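Local coordinates for DUF5642 domain-containing protein (Mycobacterium smegmatis, PDB 4TMD) that is of unknown function but is probably an exported lipoprotein whose family is grouped with the Mog1/PsbP-like proteins, at residues Glu119-Asp124 / Leu185-Val190; Asp125-Gly130 / Val152-Asn157. All blocks are in the same frame, centred on the assembly; numbering follows the deposited sequence.

Overall arrangement
Both contacts lie on the same side of the chain's centre, their own centres about 8 Å apart, and interaction 2 is nested along the sequence within the loop closed by interaction 1. Interaction 1 sets the loop 119-124 against helix 179-194, partly open to solvent, through apolar side chains and one bridging water. Interaction 2 joins two neighbouring strands of the antiparallel sheet by backbone hydrogen bonds, with 152-155 buried throughout and, among the touching residues, only Asp125 and Arg127 of the other segment exposed. Thr128 connects the two through a probable hydrogen bond, its OG1 lying 2.6 Å from Pro121 O. Ala153, on the central strand 145-155, touches Leu186 and Val190 of the helix.

Interaction 1. Residues Glu119-Asp124 / Leu185-Val190; sequences ESPQID and LLSAAV
The loop joining strands 111-118 and 127-137 runs beside the C-terminal helix 179-194, which packs on one face of the antiparallel sheet in this alpha+beta fold, from a family grouped in the Mog1/PsbP clan. Ser120 leads into the contact from the sheet side, its side chain resting on Tyr151 and its OG making a weak hydrogen bond to Thr128 O. Pro121 opens the contact proper: its CG meets Leu186 CD2 at 3.7 Å, the ring crossing the leucine obliquely. The same CG also lies 3.7 Å from Ser187 OG, so the proline ring touches both a methyl and a hydroxyl of the helix. Gln122 contributes its backbone instead of its side chain, which is directed away from the helix. Ile123 carries the largest share of the contact. Its CG1 stands beside the backbone N (chi1 -65°) and the chain then runs extended (chi2 -180°), which drives CD1 down to the helix, 3.9 Å from both Leu186 CG and Ser187 CA. The other branch, CG2, is anti to the backbone N and meets Val190 CG1 tip to tip at 3.8 Å. The isoleucine thus spans one helical turn, from Leu186 to Val190, whose side chains also reach Ala153 and Val160 of the sheet. Past it, Asp124 O takes a hydrogen bond from Arg194 near the end of the helix. No direct hydrogen bond joins 119-124 to 185-190; a water replaces it at the margin. Ser187 OG, held beside its own backbone N (chi1 -62°), faces this water at 2.8 Å between OG and the water oxygen, and the water donates in turn to the carbonyl of Gln122, with 2.6 Å from its oxygen to Gln122 O.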
ATOM      1  N   GLU A 119      -7.260   6.465   8.885  1.00 22.24           N
ATOM      2  CA  GLU A 119      -6.401   6.243  10.045  1.00 24.56           C
ATOM      3  C   GLU A 119      -5.259   5.265   9.747  1.00 15.93           C
ATOM      4  O   GLU A 119      -5.486   4.203   9.169  1.00 19.29           O
ATOM      5  CB  GLU A 119      -7.273   5.734  11.199  1.00 30.60           C
ATOM      6  CG  GLU A 119      -6.556   5.323  12.462  1.00 45.44           C
ATOM      7  CD  GLU A 119      -7.518   4.749  13.507  1.00 58.14           C
ATOM      8  OE1 GLU A 119      -8.125   3.679  13.254  1.00 45.49           O
ATOM      9  OE2 GLU A 119      -7.673   5.376  14.578  1.00 72.02           O
ATOM     10  N   SER A 120      -4.036   5.638  10.136  1.00 18.28           N
ATOM     11  CA  SER A 120      -2.877   4.735  10.080  1.00 16.27           C
ATOM     12  C   SER A 120      -2.118   4.742  11.417  1.00 18.10           C
ATOM     13  O   SER A 120      -2.149   5.727  12.140  1.00 16.76           O
ATOM     14  CB  SER A 120      -1.943   5.130   8.933  1.00 16.22           C
ATOM     15  OG  SER A 120      -1.514   6.468   9.077  1.00 20.99           O
ATOM     16  N   PRO A 121      -1.424   3.647  11.748  1.00 18.29           N
ATOM     17  CA  PRO A 121      -0.906   3.553  13.123  1.00 20.61           C
ATOM     18  C   PRO A 121       0.304   4.433  13.409  1.00 16.69           C
ATOM     19  O   PRO A 121       1.113   4.717  12.515  1.00 15.12           O
ATOM     20  CB  PRO A 121      -0.512   2.078  13.245  1.00 18.03           C
ATOM     21  CG  PRO A 121      -0.181   1.680  11.818  1.00 20.15           C
ATOM     22  CD  PRO A 121      -1.210   2.397  10.992  1.00 21.62           C
ATOM     23  N   GLN A 122       0.428   4.844  14.668  1.00 19.54           N
ATOM     24  CA  GLN A 122       1.635   5.512  15.131  1.00 14.26           C
ATOM     25  C   GLN A 122       2.746   4.491  15.146  1.00 15.04           C
ATOM     26  O   GLN A 122       2.595   3.434  15.745  1.00 19.19           O
ATOM     27  CB  GLN A 122       1.456   6.104  16.532  1.00 15.76           C
ATOM     28  CG  GLN A 122       2.663   6.913  17.020  1.00 16.84           C
ATOM     29  CD  GLN A 122       2.430   7.502  18.403  1.00 37.83           C
ATOM     30  OE1 GLN A 122       1.698   8.486  18.565  1.00 23.94           O
ATOM     31  NE2 GLN A 122       3.039   6.888  19.417  1.00 30.53           N
ATOM     32  N   ILE A 123       3.855   4.802  14.492  1.00 14.54           N
ATOM     33  CA  ILE A 123       5.027   3.943  14.546  1.00 16.98           C
ATOM     34  C   ILE A 123       6.247   4.781  14.908  1.00 20.16           C
ATOM     35  O   ILE A 123       6.535   5.775  14.248  1.00 18.27           O
ATOM     36  CB  ILE A 123       5.285   3.215  13.210  1.00 17.63           C
ATOM     37  CG1 ILE A 123       4.143   2.245  12.893  1.00 18.73           C
ATOM     38  CG2 ILE A 123       6.636   2.453  13.275  1.00 15.12           C
ATOM     39  CD1 ILE A 123       4.335   1.479  11.589  1.00 13.61           C
ATOM     40  N   ASP A 124       6.956   4.375  15.956  1.00 20.61           N
ATOM     41  CA  ASP A 124       8.110   5.135  16.444  1.00 23.17           C
ATOM     42  C   ASP A 124       9.131   5.430  15.357  1.00 21.08           C
ATOM     43  O   ASP A 124       9.576   4.524  14.634  1.00 20.67           O
ATOM     44  CB  ASP A 124       8.789   4.394  17.593  1.00 28.48           C
ATOM     45  CG  ASP A 124       7.931   4.360  18.849  1.00 36.90           C
ATOM     46  OD1 ASP A 124       7.076   5.260  19.010  1.00 40.44           O
ATOM     47  OD2 ASP A 124       8.108   3.434  19.674  1.00 59.70           O
ATOM     48  N   LEU A 185      -0.419  -5.418  10.567  1.00 13.29           N
ATOM     49  CA  LEU A 185       0.645  -5.911   9.695  1.00 12.38           C
ATOM     50  C   LEU A 185       1.706  -4.831   9.430  1.00 13.44           C
ATOM     51  O   LEU A 185       2.886  -5.146   9.315  1.00 11.75           O
ATOM     52  CB  LEU A 185       0.082  -6.406   8.354  1.00 11.84           C
ATOM     53  CG  LEU A 185      -0.603  -7.776   8.377  1.00 21.20           C
ATOM     54  CD1 LEU A 185      -1.253  -8.031   7.023  1.00 21.69           C
ATOM     55  CD2 LEU A 185       0.415  -8.873   8.685  1.00 16.43           C
ATOM     56  N   LEU A 186       1.286  -3.570   9.308  1.00 10.74           N
ATOM     57  CA  LEU A 186       2.249  -2.504   9.041  1.00 10.76           C
ATOM     58  C   LEU A 186       3.206  -2.330  10.221  1.00 12.44           C
ATOM     59  O   LEU A 186       4.419  -2.260  10.049  1.00 10.43           O
ATOM     60  CB  LEU A 186       1.542  -1.188   8.748  1.00 13.67           C
ATOM     61  CG  LEU A 186       2.504  -0.020   8.515  1.00 13.88           C
ATOM     62  CD1 LEU A 186       3.187  -0.140   7.151  1.00 12.03           C
ATOM     63  CD2 LEU A 186       1.774   1.324   8.664  1.00 14.85           C
ATOM     64  N   SER A 187       2.655  -2.265  11.426  1.00 12.28           N
ATOM     65  CA  SER A 187       3.481  -2.138  12.612  1.00 11.63           C
ATOM     66  C   SER A 187       4.404  -3.337  12.778  1.00 13.88           C
ATOM     67  O   SER A 187       5.585  -3.195  13.122  1.00 15.24           O
ATOM     68  CB  SER A 187       2.597  -1.977  13.841  1.00 14.92           C
ATOM     69  OG  SER A 187       1.836  -0.798  13.720  1.00 25.50           O
ATOM     70  N   ALA A 188       3.866  -4.527  12.537  1.00 10.44           N
ATOM     71  CA  ALA A 188       4.644  -5.735  12.732  1.00 14.75           C
ATOM     72  C   ALA A 188       5.769  -5.822  11.706  1.00 12.10           C
ATOM     73  O   ALA A 188       6.881  -6.241  12.042  1.00 11.53           O
ATOM     74  CB  ALA A 188       3.738  -6.982  12.669  1.00 15.19           C
ATOM     75  N   ALA A 189       5.485  -5.419  10.465  1.00 15.39           N
ATOM     76  CA  ALA A 189       6.474  -5.496   9.396  1.00 16.04           C
ATOM     77  C   ALA A 189       7.627  -4.534   9.641  1.00 14.77           C
ATOM     78  O   ALA A 189       8.785  -4.853   9.369  1.00 16.36           O
ATOM     79  CB  ALA A 189       5.836  -5.199   8.049  1.00 15.20           C
ATOM     80  N   VAL A 190       7.299  -3.340  10.125  1.00 13.43           N
ATOM     81  CA  VAL A 190       8.325  -2.348  10.386  1.00 12.89           C
ATOM     82  C   VAL A 190       9.222  -2.868  11.502  1.00 14.11           C
ATOM     83  O   VAL A 190      10.439  -2.780  11.407  1.00 13.75           O
ATOM     84  CB  VAL A 190       7.724  -0.977  10.740  1.00 13.93           C
ATOM     85  CG1 VAL A 190       8.771  -0.066  11.357  1.00 16.02           C
ATOM     86  CG2 VAL A 190       7.141  -0.318   9.492  1.00 13.39           C
TER
HETATM   87  O   HOH W   1       2.666   0.871  15.868  1.00 28.27           O

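Interaction 2. Residues Asp125-Gly130 / Val152-Asn157; sequences DARTVG and VASFDN
Four backbone hydrogen bonds hold this part of the beta hairpin formed by strands 127-137 and 145-155. Arg127 and Ser154 make one hydrogen-bonded antiparallel pair, Val129 and Val152 the next. The bond from Ser154 N to Arg127 O is the shortest, 2.8 Å, nearly straight at 165° and almost along the C=O axis; Arg127 N returns one to Ser154 O at 3.0 Å, in the carbonyl plane. Between these two pairs, Thr128 and Ala153 form a non-hydrogen-bonded pair, where Thr128 CA comes 3.1 Å from Val152 O in a CA-H...O contact and Thr128 CG2 meets Ala153 CB at 3.9 Å. At the end of the strand, Phe155 CB packs 4.2 Å from Ala126 CB, just ahead of Arg127. Further out the phenyl ring makes a cation-pi contact with Arg194 and a T-shaped (edge-to-face) one with Tyr2. Thr128 OG1 sits in the crowded position between N and carbonyl carbon (chi1 58°) and hydrogen-bonds to Pro121 O. Main-chain pairing fixes the register, so the hairpin depends chiefly on peptide groups here, while the side chains of Ala126, Ala153 and Phe155 link it to helix 179-194, and the Thr128 hydroxyl to the preceding loop.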
ATOM      1  N   ASP A 125       9.481   6.709  15.247  1.00 19.31           N
ATOM      2  CA  ASP A 125      10.490   7.177  14.309  1.00 21.84           C
ATOM      3  C   ASP A 125      10.154   6.804  12.874  1.00 22.79           C
ATOM      4  O   ASP A 125      11.036   6.471  12.084  1.00 20.88           O
ATOM      5  CB  ASP A 125      11.859   6.619  14.687  1.00 27.45           C
ATOM      6  CG  ASP A 125      12.289   7.050  16.067  1.00 45.15           C
ATOM      7  OD1 ASP A 125      12.224   8.271  16.351  1.00 40.33           O
ATOM      8  OD2 ASP A 125      12.670   6.165  16.868  1.00 49.14           O
ATOM      9  N   ALA A 126       8.871   6.843  12.550  1.00 19.03           N
ATOM     10  CA  ALA A 126       8.420   6.595  11.192  1.00 17.50           C
ATOM     11  C   ALA A 126       7.262   7.528  10.914  1.00 16.34           C
ATOM     12  O   ALA A 126       6.583   7.971  11.842  1.00 22.94           O
ATOM     13  CB  ALA A 126       8.003   5.121  11.004  1.00 16.45           C
ATOM     14  N   ARG A 127       7.063   7.872   9.647  1.00 18.02           N
ATOM     15  CA  ARG A 127       5.849   8.569   9.253  1.00 21.27           C
ATOM     16  C   ARG A 127       4.942   7.536   8.621  1.00 18.80           C
ATOM     17  O   ARG A 127       5.403   6.688   7.852  1.00 15.38           O
ATOM     18  CB  ARG A 127       6.135   9.716   8.276  1.00 23.41           C
ATOM     19  CG  ARG A 127       6.709  10.983   8.924  1.00 32.31           C
ATOM     20  CD  ARG A 127       7.172  11.947   7.846  1.00 35.93           C
ATOM     21  NE  ARG A 127       8.215  11.323   7.031  1.00 49.76           N
ATOM     22  CZ  ARG A 127       8.594  11.735   5.823  1.00 52.55           C
ATOM     23  NH1 ARG A 127       8.012  12.789   5.248  1.00 35.24           N
ATOM     24  NH2 ARG A 127       9.560  11.078   5.189  1.00 43.13           N
ATOM     25  N   THR A 128       3.664   7.589   8.956  1.00 13.88           N
ATOM     26  CA  THR A 128       2.718   6.651   8.377  1.00 14.58           C
ATOM     27  C   THR A 128       1.537   7.374   7.758  1.00 14.54           C
ATOM     28  O   THR A 128       1.065   8.399   8.263  1.00 18.49           O
ATOM     29  CB  THR A 128       2.218   5.644   9.417  1.00 13.46           C
ATOM     30  OG1 THR A 128       1.606   6.351  10.498  1.00 18.05           O
ATOM     31  CG2 THR A 128       3.380   4.803   9.957  1.00 10.13           C
ATOM     32  N   VAL A 129       1.068   6.823   6.652  1.00 14.33           N
ATOM     33  CA  VAL A 129      -0.050   7.391   5.904  1.00 16.62           C
ATOM     34  C   VAL A 129      -0.960   6.239   5.481  1.00 15.44           C
ATOM     35  O   VAL A 129      -0.472   5.215   5.001  1.00 16.90           O
ATOM     36  CB  VAL A 129       0.424   8.167   4.657  1.00 15.91           C
ATOM     37  CG1 VAL A 129      -0.790   8.718   3.882  1.00 20.92           C
ATOM     38  CG2 VAL A 129       1.371   9.295   5.047  1.00 18.53           C
ATOM     39  N   GLY A 130      -2.265   6.382   5.672  1.00 16.39           N
ATOM     40  CA  GLY A 130      -3.197   5.342   5.249  1.00 15.59           C
ATOM     41  C   GLY A 130      -4.142   5.915   4.214  1.00 19.19           C
ATOM     42  O   GLY A 130      -4.537   7.068   4.352  1.00 14.52           O
ATOM     43  N   VAL A 152       1.307   3.029   4.434  1.00 12.29           N
ATOM     44  CA  VAL A 152       2.691   3.272   4.104  1.00 12.30           C
ATOM     45  C   VAL A 152       3.452   3.714   5.343  1.00 14.76           C
ATOM     46  O   VAL A 152       2.988   4.611   6.049  1.00 15.42           O
ATOM     47  CB  VAL A 152       2.797   4.376   3.030  1.00 13.72           C
ATOM     48  CG1 VAL A 152       4.267   4.790   2.819  1.00 16.22           C
ATOM     49  CG2 VAL A 152       2.168   3.917   1.739  1.00 14.56           C
ATOM     50  N   ALA A 153       4.603   3.100   5.606  1.00 13.83           N
ATOM     51  CA  ALA A 153       5.486   3.582   6.667  1.00 11.81           C
ATOM     52  C   ALA A 153       6.836   3.938   6.087  1.00 19.20           C
ATOM     53  O   ALA A 153       7.436   3.137   5.382  1.00 19.10           O
ATOM     54  CB  ALA A 153       5.645   2.544   7.766  1.00 13.68           C
ATOM     55  N   SER A 154       7.304   5.143   6.399  1.00 15.44           N
ATOM     56  CA  SER A 154       8.566   5.662   5.893  1.00 14.84           C
ATOM     57  C   SER A 154       9.547   5.925   7.030  1.00 14.78           C
ATOM     58  O   SER A 154       9.208   6.623   7.978  1.00 15.46           O
ATOM     59  CB  SER A 154       8.324   6.966   5.130  1.00 22.32           C
ATOM     60  OG  SER A 154       9.542   7.637   4.880  1.00 30.76           O
ATOM     61  N   PHE A 155      10.749   5.368   6.940  1.00 18.28           N
ATOM     62  CA  PHE A 155      11.804   5.696   7.892  1.00 22.15           C
ATOM     63  C   PHE A 155      13.136   5.543   7.193  1.00 22.46           C
ATOM     64  O   PHE A 155      13.394   4.535   6.545  1.00 18.19           O
ATOM     65  CB  PHE A 155      11.731   4.821   9.161  1.00 20.36           C
ATOM     66  CG  PHE A 155      11.736   3.349   8.891  1.00 16.45           C
ATOM     67  CD1 PHE A 155      10.582   2.698   8.480  1.00 25.07           C
ATOM     68  CD2 PHE A 155      12.893   2.604   9.066  1.00 23.98           C
ATOM     69  CE1 PHE A 155      10.578   1.335   8.233  1.00 25.01           C
ATOM     70  CE2 PHE A 155      12.895   1.238   8.820  1.00 21.83           C
ATOM     71  CZ  PHE A 155      11.736   0.601   8.409  1.00 18.65           C
ATOM     72  N   ASP A 156      13.977   6.564   7.312  1.00 26.74           N
ATOM     73  CA  ASP A 156      15.270   6.568   6.637  1.00 25.47           C
ATOM     74  C   ASP A 156      15.084   6.223   5.167  1.00 18.05           C
ATOM     75  O   ASP A 156      14.220   6.794   4.494  1.00 20.90           O
ATOM     76  CB  ASP A 156      16.226   5.586   7.297  1.00 25.52           C
ATOM     77  CG  ASP A 156      16.567   5.980   8.710  1.00 47.34           C
ATOM     78  OD1 ASP A 156      16.563   7.199   9.009  1.00 51.26           O
ATOM     79  OD2 ASP A 156      16.830   5.069   9.523  1.00 60.52           O
ATOM     80  N   ASN A 157      15.874   5.275   4.674  1.00 18.45           N
ATOM     81  CA  ASN A 157      15.768   4.879   3.276  0.64 20.38           C
ATOM     82  C   ASN A 157      14.913   3.623   3.117  1.00 18.32           C
ATOM     83  O   ASN A 157      15.069   2.869   2.158  1.00 19.34           O
ATOM     84  CB  ASN A 157      17.159   4.674   2.678  0.64 18.73           C
ATOM     85  CG  ASN A 157      17.997   5.951   2.717  0.64 21.50           C
ATOM     86  OD1 ASN A 157      17.478   7.030   3.000  0.64 28.34           O
ATOM     87  ND2 ASN A 157      19.286   5.832   2.440  0.64 21.51           N
TER